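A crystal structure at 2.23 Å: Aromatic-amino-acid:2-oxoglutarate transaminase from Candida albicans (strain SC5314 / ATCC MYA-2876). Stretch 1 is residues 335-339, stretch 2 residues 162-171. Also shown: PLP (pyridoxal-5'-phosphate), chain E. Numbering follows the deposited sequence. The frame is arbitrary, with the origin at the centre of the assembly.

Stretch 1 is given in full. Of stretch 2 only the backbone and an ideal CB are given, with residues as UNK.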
ATOM      1  N   ARG B 335       1.997 -16.047  10.166  1.00 31.47           N
ATOM      2  CA  ARG B 335       0.516 -15.873  10.278  1.00 32.94           C
ATOM      3  C   ARG B 335       0.093 -14.553   9.617  1.00 32.64           C
ATOM      4  O   ARG B 335       0.662 -13.486   9.969  1.00 28.89           O
ATOM      5  CB  ARG B 335       0.039 -15.895  11.730  1.00 29.14           C
ATOM      6  CG  ARG B 335      -1.447 -15.601  11.856  1.00 31.37           C
ATOM      7  CD  ARG B 335      -1.898 -15.536  13.301  1.00 34.98           C
ATOM      8  NE  ARG B 335      -3.322 -15.268  13.485  1.00 34.86           N
ATOM      9  CZ  ARG B 335      -4.294 -16.161  13.370  1.00 34.23           C
ATOM     10  NH1 ARG B 335      -4.023 -17.403  13.013  1.00 33.62           N
ATOM     11  NH2 ARG B 335      -5.547 -15.786  13.584  1.00 37.50           N
ATOM     12  N   VAL B 336      -0.868 -14.619   8.700  1.00 31.84           N
ATOM     13  CA  VAL B 336      -1.470 -13.406   8.079  1.00 33.11           C
ATOM     14  C   VAL B 336      -2.799 -13.048   8.757  1.00 32.52           C
ATOM     15  O   VAL B 336      -3.728 -13.889   8.763  1.00 33.37           O
ATOM     16  CB  VAL B 336      -1.654 -13.639   6.570  1.00 35.11           C
ATOM     17  CG1 VAL B 336      -2.306 -12.433   5.890  1.00 31.87           C
ATOM     18  CG2 VAL B 336      -0.314 -13.972   5.949  1.00 36.30           C
ATOM     19  N   GLU B 337      -2.898 -11.825   9.260  1.00 31.51           N
ATOM     20  CA  GLU B 337      -4.148 -11.252   9.815  1.00 34.67           C
ATOM     21  C   GLU B 337      -4.587 -10.049   8.972  1.00 36.36           C
ATOM     22  O   GLU B 337      -3.728  -9.500   8.243  1.00 35.20           O
ATOM     23  CB  GLU B 337      -3.936 -10.806  11.260  1.00 34.77           C
ATOM     24  CG  GLU B 337      -3.784 -11.952  12.235  1.00 33.56           C
ATOM     25  CD  GLU B 337      -4.859 -12.091  13.302  1.00 32.15           C
ATOM     26  OE1 GLU B 337      -5.910 -11.395  13.247  1.00 33.48           O
ATOM     27  OE2 GLU B 337      -4.656 -12.913  14.166  1.00 29.88           O
ATOM     28  N   THR B 338      -5.871  -9.672   9.084  1.00 34.80           N
ATOM     29  CA  THR B 338      -6.462  -8.456   8.465  1.00 32.56           C
ATOM     30  C   THR B 338      -7.526  -7.857   9.404  1.00 30.98           C
ATOM     31  O   THR B 338      -8.113  -8.613  10.230  1.00 27.25           O
ATOM     32  CB  THR B 338      -7.016  -8.771   7.067  1.00 33.08           C
ATOM     33  OG1 THR B 338      -7.541  -7.612   6.406  1.00 33.85           O
ATOM     34  CG2 THR B 338      -8.103  -9.817   7.118  1.00 32.94           C
ATOM     35  N   PHE B 339      -7.808  -6.565   9.232  1.00 29.17           N
ATOM     36  CA  PHE B 339      -8.938  -5.865   9.887  1.00 35.38           C
ATOM     37  C   PHE B 339     -10.107  -5.820   8.910  1.00 35.36           C
ATOM     38  O   PHE B 339     -11.111  -5.207   9.260  1.00 38.22           O
ATOM     39  CB  PHE B 339      -8.544  -4.470  10.374  1.00 35.59           C
ATOM     40  CG  PHE B 339      -7.508  -4.466  11.471  1.00 37.19           C
ATOM     41  CD1 PHE B 339      -7.866  -4.740  12.775  1.00 38.54           C
ATOM     42  CD2 PHE B 339      -6.175  -4.210  11.191  1.00 36.83           C
ATOM     43  CE1 PHE B 339      -6.910  -4.745  13.782  1.00 42.47           C
ATOM     44  CE2 PHE B 339      -5.222  -4.240  12.193  1.00 39.76           C
ATOM     45  CZ  PHE B 339      -5.590  -4.501  13.493  1.00 41.29           C
ATOM     46  N   UNK B 162       2.827  -4.202  10.452  1.00 32.56           N
ATOM     47  CA  UNK B 162       1.548  -3.657   9.930  1.00 34.14           C
ATOM     48  C   UNK B 162       1.572  -3.787   8.400  1.00 33.74           C
ATOM     49  O   UNK B 162       2.568  -3.353   7.777  1.00 34.91           O
ATOM     50  CB  UNK B 162       1.344  -2.200  10.351  1.00 34.14           C
ATOM     51  N   UNK B 163       0.501  -4.359   7.836  1.00 31.48           N
ATOM     52  CA  UNK B 163       0.280  -4.523   6.378  1.00 29.82           C
ATOM     53  C   UNK B 163      -0.926  -3.711   5.925  1.00 30.04           C
ATOM     54  O   UNK B 163      -1.599  -3.089   6.770  1.00 30.76           O
ATOM     55  CB  UNK B 163       0.077  -5.997   6.021  1.00 29.82           C
ATOM     56  N   UNK B 164      -1.220  -3.763   4.633  1.00 30.61           N
ATOM     57  CA  UNK B 164      -2.413  -3.096   4.063  1.00 32.08           C
ATOM     58  C   UNK B 164      -3.543  -4.118   3.870  1.00 31.46           C
ATOM     59  O   UNK B 164      -4.450  -3.824   3.107  1.00 31.22           O
ATOM     60  CB  UNK B 164      -2.075  -2.424   2.731  1.00 32.08           C
ATOM     61  N   UNK B 165      -3.494  -5.254   4.566  1.00 32.91           N
ATOM     62  CA  UNK B 165      -4.557  -6.277   4.548  1.00 31.90           C
ATOM     63  C   UNK B 165      -4.014  -7.676   4.366  1.00 29.90           C
ATOM     64  O   UNK B 165      -2.795  -7.859   4.350  1.00 36.19           O
ATOM     65  CB  UNK B 165      -5.561  -5.980   3.432  1.00 31.90           C
ATOM     66  N   UNK B 166      -4.895  -8.645   4.194  1.00 29.96           N
ATOM     67  CA  UNK B 166      -4.520 -10.063   4.077  1.00 31.39           C
ATOM     68  C   UNK B 166      -3.711 -10.307   2.794  1.00 32.71           C
ATOM     69  O   UNK B 166      -2.650 -10.958   2.874  1.00 33.91           O
ATOM     70  CB  UNK B 166      -5.768 -10.948   4.089  1.00 31.39           C
ATOM     71  N   UNK B 167      -4.192  -9.806   1.661  1.00 32.57           N
ATOM     72  CA  UNK B 167      -3.564  -9.960   0.328  1.00 33.18           C
ATOM     73  C   UNK B 167      -2.161  -9.333   0.327  1.00 36.88           C
ATOM     74  O   UNK B 167      -1.216  -9.942  -0.219  1.00 35.69           O
ATOM     75  CB  UNK B 167      -4.430  -9.314  -0.755  1.00 33.18           C
ATOM     76  N   UNK B 168      -2.001  -8.181   0.972  1.00 35.04           N
ATOM     77  CA  UNK B 168      -0.673  -7.585   1.224  1.00 33.71           C
ATOM     78  C   UNK B 168       0.226  -8.528   2.068  1.00 34.93           C
ATOM     79  O   UNK B 168       1.438  -8.712   1.700  1.00 32.28           O
ATOM     80  CB  UNK B 168      -0.833  -6.242   1.939  1.00 33.71           C
ATOM     81  N   UNK B 169      -0.290  -9.063   3.182  1.00 32.93           N
ATOM     82  CA  UNK B 169       0.416 -10.065   4.013  1.00 33.28           C
ATOM     83  C   UNK B 169       0.836 -11.302   3.218  1.00 32.76           C
ATOM     84  O   UNK B 169       1.982 -11.741   3.355  1.00 30.18           O
ATOM     85  CB  UNK B 169      -0.474 -10.496   5.180  1.00 33.28           C
ATOM     86  N   UNK B 170      -0.065 -11.833   2.388  1.00 32.58           N
ATOM     87  CA  UNK B 170       0.168 -13.032   1.537  1.00 31.35           C
ATOM     88  C   UNK B 170       1.245 -12.771   0.472  1.00 31.46           C
ATOM     89  O   UNK B 170       2.023 -13.689   0.157  1.00 33.82           O
ATOM     90  CB  UNK B 170      -1.133 -13.457   0.853  1.00 31.35           C
ATOM     91  N   UNK B 171       1.285 -11.578  -0.097  1.00 32.42           N
ATOM     92  CA  UNK B 171       2.327 -11.209  -1.084  1.00 30.30           C
ATOM     93  C   UNK B 171       3.675 -11.084  -0.364  1.00 28.67           C
ATOM     94  O   UNK B 171       4.676 -11.564  -0.882  1.00 26.76           O
ATOM     95  CB  UNK B 171       1.976  -9.901  -1.795  1.00 30.30           C
TER
HETATM   96  N1  PLP E 601      -7.634 -14.541   2.292  1.00 39.90           N
HETATM   97  C2  PLP E 601      -8.850 -15.046   2.457  1.00 44.47           C
HETATM   98  C2A PLP E 601      -8.946 -16.508   2.731  1.00 44.21           C
HETATM   99  C3  PLP E 601     -10.000 -14.209   2.407  1.00 47.94           C
HETATM  100  O3  PLP E 601     -11.238 -14.761   2.587  1.00 45.93           O
HETATM  101  C4  PLP E 601      -9.842 -12.820   2.159  1.00 50.37           C
HETATM  102  C4A PLP E 601     -11.029 -11.934   2.205  1.00 56.35           C
HETATM  103  C5  PLP E 601      -8.531 -12.323   2.005  1.00 46.85           C
HETATM  104  C6  PLP E 601      -7.490 -13.218   2.062  1.00 45.98           C
HETATM  105  C5A PLP E 601      -8.228 -10.892   1.642  1.00 42.50           C
HETATM  106  O4P PLP E 601      -8.365  -9.933   2.724  1.00 42.56           O
HETATM  107  P   PLP E 601      -7.953  -8.384   2.479  1.00 38.00           P
HETATM  108  O1P PLP E 601      -6.745  -8.384   1.552  1.00 37.33           O
HETATM  109  O2P PLP E 601      -7.708  -7.917   3.912  1.00 34.05           O
HETATM  110  O3P PLP E 601      -9.135  -7.723   1.846  1.00 39.78           O

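Strand 335-338 runs nearly antiparallel to helix 166-171, with axes 7.4 Å apart at closest approach.

Position 162 lies in a strand that runs on to 163. Its CB points sideways, and nothing of stretch 1 lies within 5.5 Å of it. Many side chains would suit. It is Ile162.

At position 163 the CB points toward stretch 1, but no atom there is close. The nearest feature on offer is the carbonyl of Glu337, so a polar group could serve, as could a small apolar one. The residue is Thr163. Its OG1 stands 4.4 Å from Glu337 O, and a water spans the gap: the water O lies 2.6 Å from Thr163 OG1 and 2.7 Å from Glu337 O.

Position 164 points away, and stretch 1 sets no preference. It is Thr164; its N donates to the side chain of 168.

Position 165 has phi 133° and psi -173°. A CB here would be jammed against the preceding carbonyl O and would lie 2.9 Å from PLP O2P, a clash. Only glycine suits. Gly165 takes the N-cap position, its CA 3.8 Å from Thr338 OG1.

Position 166 opens the helix. The ideal CB lies 3.9 Å from Thr338 CB and 4.2 Å from Val336 CG1, so a small side chain such as alanine or serine fits best. It is Ala166. Its CB packs on Val336 CG1 at 4.2 Å, and its N donates to PLP O2P (2.9 Å). Thr338 OG1 donates to the same O2P (2.5 Å), so the cofactor phosphate links both stretches.

Position 167 points away from stretch 1, but PLP is near, and a short hydroxyl could reach its phosphate. Ser167 donates to PLP O1P from both N (2.9 Å) and OG (3.0 Å).

Position 168 points sideways, clear of stretch 1. An acceptor could take the free N of 164. Asp168 does so: its OD2 accepts from Thr164 N at 3.0 Å.

Position 169 points toward Val336. An ideal CB would sit 2.8 Å from Val336 CG1, a clash, so glycine is called for. Gly169 lets the valine pack against the backbone: Val336 CG2 is 4.0 Å from Gly169 C.

Position 170 points sideways, its ideal CB 5.2 Å from Val336 CG2. A longer apolar side chain, such as leucine or methionine, could close that gap. Leu170 brings CD2 to 3.9 Å from Val336 CG2.

Position 171 is out of reach, and stretch 1 does not constrain it. It is Asn171, bonded elsewhere in the structure.

Stretch 2 (162-171) ITTGASDGLN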
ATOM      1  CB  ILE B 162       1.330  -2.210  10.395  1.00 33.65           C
ATOM      2  CG1 ILE B 162       1.344  -2.087  11.917  1.00 34.21           C
ATOM      3  CG2 ILE B 162       0.052  -1.650   9.783  1.00 37.15           C
ATOM      4  CD1 ILE B 162       0.491  -3.129  12.635  1.00 33.02           C
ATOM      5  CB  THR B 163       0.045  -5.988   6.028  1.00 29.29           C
ATOM      6  OG1 THR B 163      -1.213  -6.324   6.624  1.00 30.38           O
ATOM      7  CG2 THR B 163       1.156  -6.889   6.534  1.00 32.11           C
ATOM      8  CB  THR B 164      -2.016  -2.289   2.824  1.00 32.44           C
ATOM      9  OG1 THR B 164      -1.374  -3.091   1.822  1.00 31.84           O
ATOM     10  CG2 THR B 164      -1.089  -1.157   3.215  1.00 32.48           C
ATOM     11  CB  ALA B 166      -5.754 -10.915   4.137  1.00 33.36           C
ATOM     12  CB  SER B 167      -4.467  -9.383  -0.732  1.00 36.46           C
ATOM     13  OG  SER B 167      -5.725 -10.053  -0.727  1.00 38.28           O
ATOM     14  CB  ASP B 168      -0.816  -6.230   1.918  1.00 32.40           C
ATOM     15  CG  ASP B 168       0.521  -5.523   1.923  1.00 32.22           C
ATOM     16  OD1 ASP B 168       1.146  -5.507   0.843  1.00 30.03           O
ATOM     17  OD2 ASP B 168       0.943  -5.035   3.003  1.00 33.03           O
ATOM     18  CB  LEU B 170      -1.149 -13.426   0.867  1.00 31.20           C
ATOM     19  CG  LEU B 170      -2.243 -13.945   1.799  1.00 31.18           C
ATOM     20  CD1 LEU B 170      -3.520 -14.164   1.008  1.00 29.86           C
ATOM     21  CD2 LEU B 170      -1.795 -15.215   2.506  1.00 31.27           C
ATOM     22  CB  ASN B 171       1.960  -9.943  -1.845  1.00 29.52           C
ATOM     23  CG  ASN B 171       2.986  -9.665  -2.914  1.00 31.39           C
ATOM     24  OD1 ASN B 171       3.179 -10.534  -3.782  1.00 32.23           O
ATOM     25  ND2 ASN B 171       3.641  -8.500  -2.838  1.00 27.20           N
TER
HETATM   26  O   HOH W   1      -1.576  -8.941   6.735  1.00 33.81           O
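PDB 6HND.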